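Local coordinates for uncharacterized protein, cytosolic disulfide reductase DsbM (Pseudomonas aeruginosa PAO1, PDB 5HFI) that probably acts as a cytosolic thiol-disulfide reductase of the thioredoxin superfamily and binds glutathione next to its redox-active cysteine motif, at residues D66-I69 with A70-T73; L86-T89 with S90-F93; A113-L116 with A117-R121; L136-L139 with G140-G144; P160-A163 with H164-S168. All coordinates share one frame; numbering follows the deposited sequence.

Interaction 1. Residues D66-I69 with A70-T73; sequences DLRI and AQLT
Thr73 lays its side chain back over the last turn of its helix, where OG1 donates a hydrogen bond to Ile69 O at 2.6 Å and lies 3.7 Å from Ile69 CG2. The hydroxyl gets there because chi1 is 65°, which sets OG1 between the backbone N and the carbonyl carbon and turns it toward the preceding turn. Ile69 O is gripped twice: Thr73 N also donates to it, at 2.8 Å, and the two donors arrive from opposite faces of the carbonyl plane. OG1 itself stands 44° out of that plane. The same oxygen is hydrogen-bonded with Gln75 N just beyond the helix, so one hydroxyl ties the final turn to the chain that follows. On the exposed side, the long chains of Arg68 and Gln71 cross at a slant, with Arg68 CD 3.7 Å from Gln71 OE1 and the guanidinium and amide planes 58° apart; this is van der Waals contact. Gln71 CG also rests on the backbone, 3.2 Å from Leu67 O. Leu67 CD2 and Ala70 CB touch only lightly, at 4.4 Å. Helix 64-73 presents Ile69 and Leu72 to Trp19 on helix 18-22, a glutathione-binding residue, while Asp66 and Leu67 lean on Phe82 of helix 79-85 and Asp66 OD1 is hydrogen-bonded to Tyr81 OH.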
loop_
_atom_site.group_PDB
_atom_site.type_symbol
_atom_site.label_atom_id
_atom_site.label_comp_id
_atom_site.label_asym_id
_atom_site.label_seq_id
_atom_site.Cartn_x
_atom_site.Cartn_y
_atom_site.Cartn_z
ATOM N N ASP A 66 -13.390 1.204 8.326
ATOM C CA ASP A 66 -13.583 0.810 6.930
ATOM C C ASP A 66 -14.793 1.495 6.301
ATOM O O ASP A 66 -14.686 2.097 5.225
ATOM C CB ASP A 66 -13.711 -0.710 6.829
ATOM C CG ASP A 66 -12.400 -1.424 7.103
ATOM O OD1 ASP A 66 -12.424 -2.657 7.300
ATOM O OD2 ASP A 66 -11.346 -0.754 7.126
ATOM N N LEU A 67 -15.962 1.406 6.943
ATOM C CA LEU A 67 -17.132 2.064 6.371
ATOM C C LEU A 67 -16.980 3.578 6.386
ATOM O O LEU A 67 -17.552 4.263 5.530
ATOM C CB LEU A 67 -18.405 1.642 7.103
ATOM C CG LEU A 67 -19.036 0.367 6.540
ATOM C CD1 LEU A 67 -20.393 0.108 7.167
ATOM C CD2 LEU A 67 -19.158 0.470 5.026
ATOM N N ARG A 68 -16.209 4.116 7.336
ATOM C CA ARG A 68 -15.905 5.543 7.316
ATOM C C ARG A 68 -14.967 5.885 6.164
ATOM O O ARG A 68 -15.117 6.933 5.525
ATOM C CB ARG A 68 -15.297 5.979 8.653
ATOM C CG ARG A 68 -16.323 6.367 9.709
ATOM C CD ARG A 68 -16.687 7.843 9.599
ATOM N NE ARG A 68 -15.742 8.656 10.348
ATOM C CZ ARG A 68 -15.956 9.920 10.695
ATOM N NH1 ARG A 68 -15.033 10.583 11.383
ATOM N NH2 ARG A 68 -17.093 10.522 10.355
ATOM N N ILE A 69 -13.995 5.014 5.881
ATOM C CA ILE A 69 -13.141 5.203 4.712
ATOM C C ILE A 69 -13.970 5.170 3.435
ATOM O O ILE A 69 -13.742 5.957 2.509
ATOM C CB ILE A 69 -12.027 4.139 4.689
ATOM C CG1 ILE A 69 -11.290 4.116 6.031
ATOM C CG2 ILE A 69 -11.085 4.382 3.517
ATOM C CD1 ILE A 69 -10.226 3.047 6.131
ATOM N N ALA A 70 -14.943 4.257 3.364
ATOM C CA ALA A 70 -15.795 4.181 2.181
ATOM C C ALA A 70 -16.615 5.453 2.010
ATOM O O ALA A 70 -16.758 5.961 0.890
ATOM C CB ALA A 70 -16.707 2.958 2.269
ATOM N N GLN A 71 -17.154 5.987 3.109
ATOM C CA GLN A 71 -17.914 7.230 3.039
ATOM C C GLN A 71 -17.045 8.387 2.561
ATOM O O GLN A 71 -17.487 9.217 1.759
ATOM C CB GLN A 71 -18.519 7.555 4.407
ATOM C CG GLN A 71 -19.590 6.584 4.881
ATOM C CD GLN A 71 -20.166 6.965 6.233
ATOM O OE1 GLN A 71 -19.427 7.221 7.185
ATOM N NE2 GLN A 71 -21.490 7.001 6.325
ATOM N N LEU A 72 -15.801 8.454 3.034
ATOM C CA LEU A 72 -14.943 9.592 2.725
ATOM C C LEU A 72 -14.326 9.486 1.335
ATOM O O LEU A 72 -14.224 10.490 0.623
ATOM C CB LEU A 72 -13.841 9.717 3.778
ATOM C CG LEU A 72 -12.864 10.894 3.662
ATOM C CD1 LEU A 72 -13.582 12.201 3.348
ATOM C CD2 LEU A 72 -12.029 11.021 4.920
ATOM N N THR A 73 -13.902 8.289 0.934
ATOM C CA THR A 73 -13.124 8.115 -0.285
ATOM C C THR A 73 -13.883 7.437 -1.416
ATOM O O THR A 73 -13.393 7.439 -2.551
ATOM C CB THR A 73 -11.855 7.297 0.003
ATOM O OG1 THR A 73 -12.219 5.967 0.399
ATOM C CG2 THR A 73 -11.052 7.945 1.116
#

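Interaction 2. Residues L86-T89 with S90-F93; sequences LRDT and SAVF
The chain reverses through a type I beta turn from Asp88 to Ala91, closed by a weak backbone hydrogen bond from Ala91 N to Asp88 O at 3.4 Å. The carboxylate of Asp88 folds over this turn. Its CG lies anti to the backbone N (chi1 178°), which carries OD2 across to Ser90, and there it accepts two hydrogen bonds, from Ser90 OG at 2.9 Å and from Ser90 N at 3.2 Å, the latter making an Asx turn. Both donors come from the same face of the carboxylate, but not alike: the hydroxyl approaches on the syn side, 22° out of the plane, whereas the amide N-H meets OD2 from well above it, at 67°. The other oxygen, OD1, packs 3.6 Å from Ala91 CB. Farther from the turn, Leu86 and Phe93 bring the two arms together: Leu86 CD2 touches Phe93 CZ at 3.8 Å, the side chains crossing at about a right angle. This apolar end is buried, with Leu58 of helix 56-59 against both residues and His123 edge-to-face with the Phe93 ring. Asp88 OD1 also forms a salt bridge with Arg129 NH1, which is hydrogen-bonded to Ser90 OG as well. The carboxylate thus has one oxygen engaged by Ser90 and the other by a guanidinium, a setting that would be expected to keep Asp88 ionised and the turn in shape.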
loop_
_atom_site.group_PDB
_atom_site.type_symbol
_atom_site.label_atom_id
_atom_site.label_comp_id
_atom_site.label_asym_id
_atom_site.label_seq_id
_atom_site.Cartn_x
_atom_site.Cartn_y
_atom_site.Cartn_z
ATOM N N LEU A 86 -12.675 -11.150 7.502
ATOM C CA LEU A 86 -12.725 -10.637 8.865
ATOM C C LEU A 86 -13.441 -11.582 9.817
ATOM O O LEU A 86 -13.405 -11.361 11.032
ATOM C CB LEU A 86 -13.393 -9.263 8.872
ATOM C CG LEU A 86 -12.457 -8.152 8.393
ATOM C CD1 LEU A 86 -13.111 -6.790 8.505
ATOM C CD2 LEU A 86 -11.150 -8.195 9.171
ATOM N N ARG A 87 -14.077 -12.623 9.293
ATOM C CA ARG A 87 -14.713 -13.654 10.092
ATOM C C ARG A 87 -13.898 -14.942 10.136
ATOM O O ARG A 87 -14.284 -15.881 10.839
ATOM C CB ARG A 87 -16.111 -13.936 9.540
ATOM C CG ARG A 87 -16.953 -12.682 9.304
ATOM C CD ARG A 87 -18.123 -12.625 10.266
ATOM N NE ARG A 87 -19.112 -11.600 9.946
ATOM C CZ ARG A 87 -19.924 -11.051 10.844
ATOM N NH1 ARG A 87 -19.857 -11.425 12.115
ATOM N NH2 ARG A 87 -20.803 -10.130 10.476
ATOM N N ASP A 88 -12.780 -14.999 9.412
ATOM C CA ASP A 88 -11.962 -16.204 9.303
ATOM C C ASP A 88 -10.963 -16.232 10.456
ATOM O O ASP A 88 -10.029 -15.425 10.496
ATOM C CB ASP A 88 -11.249 -16.242 7.954
ATOM C CG ASP A 88 -10.340 -17.451 7.800
ATOM O OD1 ASP A 88 -9.459 -17.420 6.914
ATOM O OD2 ASP A 88 -10.506 -18.433 8.554
ATOM N N THR A 89 -11.145 -17.181 11.376
ATOM C CA THR A 89 -10.294 -17.256 12.558
ATOM C C THR A 89 -8.849 -17.596 12.201
ATOM O O THR A 89 -7.922 -17.156 12.892
ATOM C CB THR A 89 -10.874 -18.282 13.539
ATOM O OG1 THR A 89 -12.079 -17.761 14.112
ATOM C CG2 THR A 89 -9.898 -18.595 14.658
ATOM N N SER A 90 -8.634 -18.344 11.120
ATOM C CA SER A 90 -7.311 -18.841 10.763
ATOM C C SER A 90 -6.529 -17.895 9.857
ATOM O O SER A 90 -5.437 -18.256 9.404
ATOM C CB SER A 90 -7.431 -20.211 10.092
ATOM O OG SER A 90 -8.111 -20.112 8.853
ATOM N N ALA A 91 -7.052 -16.706 9.577
ATOM C CA ALA A 91 -6.329 -15.727 8.780
ATOM C C ALA A 91 -5.416 -14.894 9.671
ATOM O O ALA A 91 -5.716 -14.651 10.843
ATOM C CB ALA A 91 -7.299 -14.819 8.023
ATOM N N VAL A 92 -4.290 -14.460 9.109
ATOM C CA VAL A 92 -3.309 -13.663 9.837
ATOM C C VAL A 92 -3.082 -12.359 9.086
ATOM O O VAL A 92 -2.906 -12.359 7.861
ATOM C CB VAL A 92 -1.987 -14.431 10.043
ATOM C CG1 VAL A 92 -1.394 -14.884 8.713
ATOM C CG2 VAL A 92 -0.989 -13.584 10.820
ATOM N N PHE A 93 -3.117 -11.247 9.816
ATOM C CA PHE A 93 -2.802 -9.938 9.249
ATOM C C PHE A 93 -1.315 -9.695 9.465
ATOM O O PHE A 93 -0.888 -9.257 10.536
ATOM C CB PHE A 93 -3.664 -8.844 9.871
ATOM C CG PHE A 93 -5.036 -8.736 9.262
ATOM C CD1 PHE A 93 -5.621 -9.825 8.637
ATOM C CD2 PHE A 93 -5.733 -7.539 9.299
ATOM C CE1 PHE A 93 -6.879 -9.728 8.074
ATOM C CE2 PHE A 93 -6.991 -7.436 8.737
ATOM C CZ PHE A 93 -7.564 -8.531 8.125
#

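Interaction 3. Residues A113-L116 with A117-R121; sequences AAML and ARIQR
With CG anti to the backbone N (chi1 161°) and chi2 of 63°, the Met115 chain bends so that its sulfur meets Ile119. Met115 SD lies 3.5 Å from Ile119 CG1, and the tip of the isoleucine, CD1, is 3.8 Å from Met115 CG, the isoleucine running obliquely past the sulfur. Ile119 CG1 also sits close on the backbone, 3.3 Å from Met115 O, the carbonyl that takes the Ile119 N-H in a helical hydrogen bond of 2.8 Å. Round the helix, Leu116 and Gln120 form a second i to i+4 pair. Leu116 CD1 lies 3.9 Å from Gln120 NE2, and Leu116 CG is equally near Gln120 CD, so a branched apolar end packs along the amide. The aliphatic part of Gln120 hugs the backbone as well, with CG 3.3 Å from Leu116 O. Helix 112-124, in the helical insertion usual for DsbA-like proteins, faces two ways. Ile119 touches Val102 of helix 96-109 and Leu136 and Leu139 of helix 133-142; Leu116, also on Val102, touches Leu27 and Gln120 touches Ser24, both on helix 24-30 of the thioredoxin part, which follows the CxxC helix 18-22.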
loop_
_atom_site.group_PDB
_atom_site.type_symbol
_atom_site.label_atom_id
_atom_site.label_comp_id
_atom_site.label_asym_id
_atom_site.label_seq_id
_atom_site.Cartn_x
_atom_site.Cartn_y
_atom_site.Cartn_z
ATOM N N ALA A 113 3.697 -0.107 -7.567
ATOM C CA ALA A 113 2.441 0.588 -7.299
ATOM C C ALA A 113 1.245 -0.215 -7.796
ATOM O O ALA A 113 0.207 -0.278 -7.124
ATOM C CB ALA A 113 2.462 1.974 -7.940
ATOM N N ALA A 114 1.369 -0.837 -8.972
ATOM C CA ALA A 114 0.279 -1.661 -9.485
ATOM C C ALA A 114 0.055 -2.884 -8.607
ATOM O O ALA A 114 -1.088 -3.302 -8.395
ATOM C CB ALA A 114 0.565 -2.083 -10.926
ATOM N N MET A 115 1.131 -3.470 -8.082
ATOM C CA MET A 115 0.972 -4.646 -7.233
ATOM C C MET A 115 0.336 -4.278 -5.897
ATOM O O MET A 115 -0.503 -5.024 -5.378
ATOM C CB MET A 115 2.324 -5.333 -7.027
ATOM C CG MET A 115 2.381 -6.282 -5.833
ATOM S SD MET A 115 1.259 -7.699 -5.943
ATOM C CE MET A 115 1.424 -8.196 -7.637
ATOM N N LEU A 116 0.710 -3.126 -5.327
ATOM C CA LEU A 116 0.077 -2.678 -4.089
ATOM C C LEU A 116 -1.422 -2.490 -4.278
ATOM O O LEU A 116 -2.219 -2.931 -3.443
ATOM C CB LEU A 116 0.721 -1.378 -3.598
ATOM C CG LEU A 116 0.060 -0.721 -2.381
ATOM C CD1 LEU A 116 0.128 -1.635 -1.161
ATOM C CD2 LEU A 116 0.688 0.636 -2.070
ATOM N N ALA A 117 -1.823 -1.837 -5.374
ATOM C CA ALA A 117 -3.244 -1.646 -5.645
ATOM C C ALA A 117 -3.963 -2.980 -5.802
ATOM O O ALA A 117 -5.100 -3.141 -5.339
ATOM C CB ALA A 117 -3.430 -0.790 -6.900
ATOM N N ARG A 118 -3.319 -3.949 -6.460
ATOM C CA ARG A 118 -3.935 -5.262 -6.638
ATOM C C ARG A 118 -4.038 -6.006 -5.313
ATOM O O ARG A 118 -5.043 -6.680 -5.049
ATOM C CB ARG A 118 -3.135 -6.085 -7.646
ATOM C CG ARG A 118 -3.743 -7.450 -7.949
ATOM C CD ARG A 118 -5.065 -7.309 -8.693
ATOM N NE ARG A 118 -5.780 -8.579 -8.804
ATOM C CZ ARG A 118 -6.682 -9.011 -7.927
ATOM N NH1 ARG A 118 -6.984 -8.279 -6.863
ATOM N NH2 ARG A 118 -7.283 -10.179 -8.113
ATOM N N ILE A 119 -2.997 -5.906 -4.477
ATOM C CA ILE A 119 -3.012 -6.532 -3.157
ATOM C C ILE A 119 -4.170 -5.992 -2.327
ATOM O O ILE A 119 -4.890 -6.748 -1.661
ATOM C CB ILE A 119 -1.664 -6.309 -2.444
ATOM C CG1 ILE A 119 -0.595 -7.262 -2.980
ATOM C CG2 ILE A 119 -1.809 -6.463 -0.931
ATOM C CD1 ILE A 119 0.804 -6.949 -2.467
ATOM N N GLN A 120 -4.360 -4.671 -2.351
ATOM C CA GLN A 120 -5.421 -4.067 -1.553
ATOM C C GLN A 120 -6.794 -4.493 -2.053
ATOM O O GLN A 120 -7.704 -4.726 -1.252
ATOM C CB GLN A 120 -5.289 -2.544 -1.564
ATOM C CG GLN A 120 -4.045 -2.033 -0.852
ATOM C CD GLN A 120 -3.699 -0.610 -1.240
ATOM O OE1 GLN A 120 -3.844 -0.218 -2.398
ATOM N NE2 GLN A 120 -3.228 0.169 -0.274
ATOM N N ARG A 121 -6.961 -4.608 -3.373
ATOM C CA ARG A 121 -8.214 -5.129 -3.909
ATOM C C ARG A 121 -8.437 -6.577 -3.483
ATOM O O ARG A 121 -9.554 -6.955 -3.111
ATOM C CB ARG A 121 -8.232 -5.007 -5.434
ATOM C CG ARG A 121 -8.344 -3.578 -5.948
ATOM C CD ARG A 121 -8.488 -3.550 -7.466
ATOM N NE ARG A 121 -9.028 -2.280 -7.942
ATOM C CZ ARG A 121 -8.304 -1.326 -8.516
ATOM N NH1 ARG A 121 -6.999 -1.495 -8.693
ATOM N NH2 ARG A 121 -8.883 -0.200 -8.917
#

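Interaction 4. Residues L136-L139 with G140-G144; sequences LLEL and GAELG
Glu138 and Glu142 lie side by side on one flank of the helix, pointing the same way, with Glu138 OE1 and Glu142 OE2 3.9 Å apart and the carboxylate planes turned 50° from each other. Two like charges this close would be expected to repel, but each has an arginine: Glu138 OE2 forms a salt bridge with Arg128 NH2, and Glu142 OE1 with Arg118 NH2. Glu138 holds its carboxylate there by an extended chain with CG anti to the backbone N (chi1 176°). Side-chain carbons also pack on carbonyl oxygens of the preceding turn. Glu142 CG lies 3.3 Å from Glu138 O, and Leu143 CG is 3.5 Å from Leu139 O. Main-chain hydrogen bonds carry the rest. Gly140 N donates to Leu136 O at 2.9 Å and Leu143 N to Leu139 O at 3.1 Å, after which the chain leaves the helix in a Schellman motif: Gly144, with positive phi (79°), is the C-prime residue, its N bonded to Ala141 O at 3.2 Å while Leu145 N reaches Gly140 O. The leucines spread to different neighbours. Leu139 packs on Ile119 and Ala122 of helix 112-124, Leu136 on Ala101 of helix 96-109, and Leu137 on Ala150 and Phe153 of helix 149-157, placing helix 133-142 among three others.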
loop_
_atom_site.group_PDB
_atom_site.type_symbol
_atom_site.label_atom_id
_atom_site.label_comp_id
_atom_site.label_asym_id
_atom_site.label_seq_id
_atom_site.Cartn_x
_atom_site.Cartn_y
_atom_site.Cartn_z
ATOM N N LEU A 136 -0.252 -14.376 -3.062
ATOM C CA LEU A 136 0.582 -13.329 -3.645
ATOM C C LEU A 136 1.172 -13.768 -4.980
ATOM O O LEU A 136 1.304 -12.956 -5.903
ATOM C CB LEU A 136 1.687 -12.940 -2.665
ATOM C CG LEU A 136 1.151 -12.348 -1.358
ATOM C CD1 LEU A 136 2.272 -12.170 -0.349
ATOM C CD2 LEU A 136 0.443 -11.026 -1.637
ATOM N N LEU A 137 1.537 -15.048 -5.100
ATOM C CA LEU A 137 2.022 -15.556 -6.379
ATOM C C LEU A 137 0.916 -15.544 -7.424
ATOM O O LEU A 137 1.167 -15.270 -8.602
ATOM C CB LEU A 137 2.588 -16.966 -6.204
ATOM C CG LEU A 137 4.075 -17.119 -5.855
ATOM C CD1 LEU A 137 4.500 -16.199 -4.724
ATOM C CD2 LEU A 137 4.383 -18.569 -5.497
ATOM N N GLU A 138 -0.318 -15.831 -7.004
ATOM C CA GLU A 138 -1.456 -15.765 -7.915
ATOM C C GLU A 138 -1.685 -14.340 -8.404
ATOM O O GLU A 138 -1.979 -14.120 -9.585
ATOM C CB GLU A 138 -2.705 -16.307 -7.219
ATOM C CG GLU A 138 -3.981 -16.209 -8.038
ATOM C CD GLU A 138 -5.211 -16.615 -7.244
ATOM O OE1 GLU A 138 -6.335 -16.283 -7.675
ATOM O OE2 GLU A 138 -5.053 -17.265 -6.188
ATOM N N LEU A 139 -1.556 -13.358 -7.508
ATOM C CA LEU A 139 -1.702 -11.965 -7.917
ATOM C C LEU A 139 -0.593 -11.555 -8.876
ATOM O O LEU A 139 -0.848 -10.857 -9.865
ATOM C CB LEU A 139 -1.712 -11.053 -6.690
ATOM C CG LEU A 139 -2.856 -11.254 -5.695
ATOM C CD1 LEU A 139 -2.783 -10.197 -4.597
ATOM C CD2 LEU A 139 -4.202 -11.201 -6.404
ATOM N N GLY A 140 0.645 -11.967 -8.597
ATOM C CA GLY A 140 1.731 -11.659 -9.513
ATOM C C GLY A 140 1.519 -12.272 -10.884
ATOM O O GLY A 140 1.806 -11.646 -11.909
ATOM N N ALA A 141 1.000 -13.500 -10.921
ATOM C CA ALA A 141 0.720 -14.139 -12.202
ATOM C C ALA A 141 -0.446 -13.469 -12.920
ATOM O O ALA A 141 -0.497 -13.480 -14.154
ATOM C CB ALA A 141 0.441 -15.627 -11.999
ATOM N N GLU A 142 -1.388 -12.886 -12.171
ATOM C CA GLU A 142 -2.462 -12.124 -12.803
ATOM C C GLU A 142 -1.913 -10.899 -13.523
ATOM O O GLU A 142 -2.397 -10.533 -14.600
ATOM C CB GLU A 142 -3.501 -11.696 -11.766
ATOM C CG GLU A 142 -4.468 -12.784 -11.345
ATOM C CD GLU A 142 -5.646 -12.232 -10.560
ATOM O OE1 GLU A 142 -5.970 -11.038 -10.735
ATOM O OE2 GLU A 142 -6.245 -12.991 -9.769
ATOM N N LEU A 143 -0.906 -10.252 -12.940
ATOM C CA LEU A 143 -0.267 -9.089 -13.539
ATOM C C LEU A 143 0.776 -9.460 -14.584
ATOM O O LEU A 143 1.475 -8.574 -15.082
ATOM C CB LEU A 143 0.376 -8.216 -12.455
ATOM C CG LEU A 143 -0.539 -7.661 -11.356
ATOM C CD1 LEU A 143 0.185 -6.607 -10.544
ATOM C CD2 LEU A 143 -1.815 -7.084 -11.927
ATOM N N GLY A 144 0.897 -10.738 -14.924
ATOM C CA GLY A 144 1.828 -11.138 -15.958
ATOM C C GLY A 144 3.265 -11.220 -15.500
ATOM O O GLY A 144 4.172 -10.855 -16.254
#

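Interaction 5. Residues P160-A163 with H164-S168; sequences PLRA and HFADS
The Phe165 ring carries one methyl of Leu161, CD1, over one face: it stands 4.0 Å from the ring centroid and 22° off the normal, a CH-pi contact from one helical turn earlier. CD1 is shifted toward the rim, nearest CZ at 3.7 Å, and Leu161 CG follows at 3.8 Å from CE1. Leu161 gets over the ring because its CG runs anti to the backbone N (chi1 -179°), whereas Phe165 takes chi1 -79°, swinging its ring back along the helix toward the leucine. The imidazole of His164 has Ser168 OG 3.9 Å above one face, again offset toward the rim. His164 NE2 is hydrogen-bonded to Gly42 N, and Ser168 OG lies within hydrogen-bonding reach of Gly42 O, so both side chains reach the end of strand 37-42. On the exposed side Arg162 NH2 comes within 4.1 Å of Ala166 CB, while NE of that arginine forms a salt bridge with Glu159. The usual i to i+4 backbone bonds hold this turn, such as Phe165 N to Leu161 O at 2.9 Å. Thr99 of helix 96-109 touches both Leu161 and Phe165. This stretch of helix 159-174 thus packs on helix 96-109 through Leu161 and Phe165 and meets strand 37-42 through His164, as in DsbA-like proteins, where a helical domain is inserted in a thioredoxin fold.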
loop_
_atom_site.group_PDB
_atom_site.type_symbol
_atom_site.label_atom_id
_atom_site.label_comp_id
_atom_site.label_asym_id
_atom_site.label_seq_id
_atom_site.Cartn_x
_atom_site.Cartn_y
_atom_site.Cartn_z
ATOM N N PRO A 160 16.364 -8.235 2.040
ATOM C CA PRO A 160 15.841 -7.005 1.411
ATOM C C PRO A 160 14.654 -6.398 2.140
ATOM O O PRO A 160 14.576 -5.170 2.269
ATOM C CB PRO A 160 15.453 -7.478 0.003
ATOM C CG PRO A 160 16.371 -8.606 -0.270
ATOM C CD PRO A 160 16.569 -9.302 1.041
ATOM N N LEU A 161 13.718 -7.222 2.620
ATOM C CA LEU A 161 12.533 -6.682 3.281
ATOM C C LEU A 161 12.882 -6.012 4.605
ATOM O O LEU A 161 12.365 -4.932 4.915
ATOM C CB LEU A 161 11.507 -7.790 3.501
ATOM C CG LEU A 161 10.200 -7.357 4.164
ATOM C CD1 LEU A 161 9.486 -6.310 3.318
ATOM C CD2 LEU A 161 9.303 -8.563 4.390
ATOM N N ARG A 162 13.761 -6.641 5.349
ATOM C CA ARG A 162 14.202 -6.128 6.617
ATOM C C ARG A 162 14.861 -4.775 6.446
ATOM O O ARG A 162 14.545 -3.883 7.116
ATOM C CB ARG A 162 15.204 -7.064 7.303
ATOM C CG ARG A 162 15.931 -6.417 8.442
ATOM C CD ARG A 162 17.426 -6.757 8.489
ATOM N NE ARG A 162 18.308 -6.045 7.565
ATOM C CZ ARG A 162 18.739 -4.791 7.723
ATOM N NH1 ARG A 162 19.547 -4.258 6.846
ATOM N NH2 ARG A 162 18.340 -4.047 8.742
ATOM N N ALA A 163 15.736 -4.670 5.502
ATOM C CA ALA A 163 16.426 -3.421 5.193
ATOM C C ALA A 163 15.461 -2.356 4.682
ATOM O O ALA A 163 15.642 -1.167 4.966
ATOM C CB ALA A 163 17.529 -3.672 4.165
ATOM N N HIS A 164 14.441 -2.764 3.922
ATOM C CA HIS A 164 13.432 -1.821 3.450
ATOM C C HIS A 164 12.620 -1.257 4.609
ATOM O O HIS A 164 12.374 -0.046 4.670
ATOM C CB HIS A 164 12.515 -2.511 2.436
ATOM C CG HIS A 164 11.520 -1.594 1.790
ATOM N ND1 HIS A 164 11.872 -0.677 0.823
ATOM C CD2 HIS A 164 10.182 -1.467 1.958
ATOM C CE1 HIS A 164 10.796 -0.020 0.429
ATOM N NE2 HIS A 164 9.757 -0.480 1.102
ATOM N N PHE A 165 12.191 -2.123 5.533
ATOM C CA PHE A 165 11.462 -1.667 6.714
ATOM C C PHE A 165 12.290 -0.680 7.528
ATOM O O PHE A 165 11.788 0.363 7.959
ATOM C CB PHE A 165 11.072 -2.861 7.589
ATOM C CG PHE A 165 9.869 -3.612 7.102
ATOM C CD1 PHE A 165 9.648 -4.916 7.508
ATOM C CD2 PHE A 165 8.958 -3.019 6.244
ATOM C CE1 PHE A 165 8.544 -5.618 7.073
ATOM C CE2 PHE A 165 7.852 -3.716 5.800
ATOM C CZ PHE A 165 7.642 -5.020 6.219
ATOM N N ALA A 166 13.560 -1.011 7.773
ATOM C CA ALA A 166 14.416 -0.131 8.561
ATOM C C ALA A 166 14.586 1.219 7.880
ATOM O O ALA A 166 14.534 2.266 8.534
ATOM C CB ALA A 166 15.775 -0.791 8.795
ATOM N N ASP A 167 14.784 1.207 6.560
ATOM C CA ASP A 167 14.879 2.450 5.803
ATOM C C ASP A 167 13.597 3.268 5.921
ATOM O O ASP A 167 13.645 4.484 6.135
ATOM C CB ASP A 167 15.192 2.133 4.338
ATOM C CG ASP A 167 15.597 3.361 3.545
ATOM O OD1 ASP A 167 14.786 3.820 2.709
ATOM O OD2 ASP A 167 16.727 3.858 3.755
ATOM N N SER A 168 12.439 2.615 5.783
ATOM C CA SER A 168 11.171 3.335 5.853
ATOM C C SER A 168 10.950 3.943 7.230
ATOM O O SER A 168 10.489 5.085 7.345
ATOM C CB SER A 168 10.013 2.404 5.499
ATOM O OG SER A 168 10.117 1.912 4.172
#

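Interactions 3 and 4 are the pair in direct touch: besides the salt bridge between them, Arg118 CZ packs 3.6 Å from Leu139 CD2 and Met115 CE 3.5 Å from Leu143 CD1, joining the consecutive helices 112-124 and 133-142. The others stand apart, interactions 1 and 5 on opposite sides of the chain's centre, with centres about 30 Å apart. Around the glutathione, interaction 1 comes nearest, the Leu72 side chain about 6 Å from the ligand; the Gln120 side chain of interaction 3 is about 9 Å from it and about 7 Å from that of Cys17, the residue that binds glutathione covalently. Phe93 and Phe165 lie farther, about 10 and 13 Å from the ligand.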